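Local coordinates for 2,3,4,5-tetrahydropyridine-2,6-dicarboxylate N-succinyltransferase (Campylobacter jejuni, PDB 2RIJ), which probably catalyses the succinyl-CoA-dependent conversion of cyclic tetrahydrodipicolinate into acyclic N-succinyl-L-2-amino-6-oxopimelate, a step of lysine biosynthesis, at residues A[107-110]-A[111-115]. Residues are numbered along the deposited sequence; the frame is centred on the assembly and turned at random.
Sequences QNID and LLKII
The carboxylate of D110 faces the ammonium of K113 one turn along the same helix, yet the two meet only through water. The water donates to OD1 of D110 at 2.6 Å, from beyond OD1 and well out of the carboxylate plane, and accepts from NZ of K113 at 3.2 Å. OD1 and NZ stay 4.4 Å apart, beyond a salt bridge, though their charges probably still attract. Lysine suits this place because its long chain, extended beyond CG, can run beside the helix: CG lies 3.6 Å from O of I109, and the two side chains cross at an angle, CE of K113 4.2 Å from CG2 of I109. That methyl is anti to the backbone N, which turns it toward the lysine's aliphatic part. In the regular i to i+4 ladder, K113 N bonds I109 O at 3.1 Å, nearly on the extension of the C=O bond. I114, its CG1 beside the backbone N (chi1 -74°), brings CD1 to 3.6 Å from O of D110.

NZ of K113 hydrogen-bonds mainly to O of L101; OD1 of N108 accepts from ND2 of N52, and its ND2 binds a citrate, probably from the crystallisation liquor. Bulky aliphatic residues suit the buried faces: I109 meets F97 and F100, L111, L112 and I115 pack on I30 of strand 27-35, and L112 also touches helix 87-96. Q107, L111, I114 and I115 touch M188 and M192 of a second subunit, so this helix lies between its own sheet and a neighbouring chain.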
loop_
_atom_site.group_PDB
_atom_site.type_symbol
_atom_site.label_atom_id
_atom_site.label_comp_id
_atom_site.label_asym_id
_atom_site.label_seq_id
_atom_site.Cartn_x
_atom_site.Cartn_y
_atom_site.Cartn_z
ATOM N N GLN A 107 56.770 2.497 -36.794
ATOM C CA GLN A 107 55.471 2.251 -37.367
ATOM C C GLN A 107 55.003 3.331 -38.331
ATOM O O GLN A 107 54.384 3.033 -39.332
ATOM C CB GLN A 107 54.467 2.098 -36.246
ATOM C CG GLN A 107 54.629 0.804 -35.451
ATOM C CD GLN A 107 53.383 0.514 -34.687
ATOM O OE1 GLN A 107 53.087 1.189 -33.690
ATOM N NE2 GLN A 107 52.597 -0.456 -35.176
ATOM N N ASN A 108 55.292 4.578 -38.008
ATOM C CA ASN A 108 54.950 5.698 -38.861
ATOM C C ASN A 108 55.752 5.609 -40.148
ATOM O O ASN A 108 55.239 5.943 -41.211
ATOM C CB ASN A 108 55.193 7.042 -38.174
ATOM C CG ASN A 108 54.168 7.346 -37.084
ATOM O OD1 ASN A 108 52.970 7.458 -37.347
ATOM N ND2 ASN A 108 54.643 7.498 -35.864
ATOM N N ILE A 109 56.990 5.136 -40.054
ATOM C CA ILE A 109 57.840 5.028 -41.242
ATOM C C ILE A 109 57.322 3.877 -42.098
ATOM O O ILE A 109 57.144 4.040 -43.294
ATOM C CB ILE A 109 59.327 4.820 -40.923
ATOM C CG1 ILE A 109 59.805 5.828 -39.868
ATOM C CG2 ILE A 109 60.142 4.977 -42.226
ATOM C CD1 ILE A 109 61.373 5.937 -39.687
ATOM N N ASP A 110 57.034 2.729 -41.484
ATOM C CA ASP A 110 56.437 1.607 -42.227
ATOM C C ASP A 110 55.158 2.003 -42.973
ATOM O O ASP A 110 54.879 1.514 -44.060
ATOM C CB ASP A 110 56.096 0.437 -41.294
ATOM C CG ASP A 110 57.317 -0.158 -40.583
ATOM O OD1 ASP A 110 58.445 -0.084 -41.117
ATOM O OD2 ASP A 110 57.142 -0.681 -39.452
ATOM N N LEU A 111 54.336 2.829 -42.334
ATOM C CA LEU A 111 53.077 3.256 -42.919
ATOM C C LEU A 111 53.350 4.044 -44.208
ATOM O O LEU A 111 52.697 3.823 -45.221
ATOM C CB LEU A 111 52.259 4.109 -41.913
ATOM C CG LEU A 111 50.885 4.562 -42.475
ATOM C CD1 LEU A 111 49.932 3.347 -42.532
ATOM C CD2 LEU A 111 50.307 5.691 -41.644
ATOM N N LEU A 112 54.318 4.969 -44.159
ATOM C CA LEU A 112 54.706 5.747 -45.353
ATOM C C LEU A 112 55.202 4.852 -46.510
ATOM O O LEU A 112 54.848 5.062 -47.660
ATOM C CB LEU A 112 55.787 6.771 -44.991
ATOM C CG LEU A 112 55.314 7.970 -44.157
ATOM C CD1 LEU A 112 56.492 8.710 -43.642
ATOM C CD2 LEU A 112 54.396 8.938 -44.933
ATOM N N LYS A 113 55.987 3.830 -46.192
ATOM C CA LYS A 113 56.428 2.891 -47.230
ATOM C C LYS A 113 55.203 2.278 -47.890
ATOM O O LYS A 113 55.145 2.135 -49.116
ATOM C CB LYS A 113 57.289 1.794 -46.634
ATOM C CG LYS A 113 58.601 2.276 -46.115
ATOM C CD LYS A 113 59.319 1.152 -45.396
ATOM C CE LYS A 113 60.579 1.660 -44.725
ATOM N NZ LYS A 113 61.460 0.545 -44.282
ATOM N N ILE A 114 54.217 1.918 -47.079
ATOM C CA ILE A 114 52.990 1.281 -47.594
ATOM C C ILE A 114 52.171 2.246 -48.446
ATOM O O ILE A 114 51.729 1.896 -49.520
ATOM C CB ILE A 114 52.115 0.689 -46.443
ATOM C CG1 ILE A 114 52.744 -0.595 -45.903
ATOM C CG2 ILE A 114 50.693 0.359 -46.946
ATOM C CD1 ILE A 114 52.346 -0.988 -44.457
ATOM N N ILE A 115 52.002 3.477 -47.968
ATOM C CA ILE A 115 51.239 4.471 -48.700
ATOM C C ILE A 115 51.927 4.785 -50.042
ATOM O O ILE A 115 51.257 4.898 -51.056
ATOM C CB ILE A 115 51.042 5.742 -47.855
ATOM C CG1 ILE A 115 50.083 5.449 -46.693
ATOM C CG2 ILE A 115 50.507 6.905 -48.695
ATOM C CD1 ILE A 115 50.086 6.569 -45.650
HETATM O O HOH W 1 59.343 -1.534 -43.136
#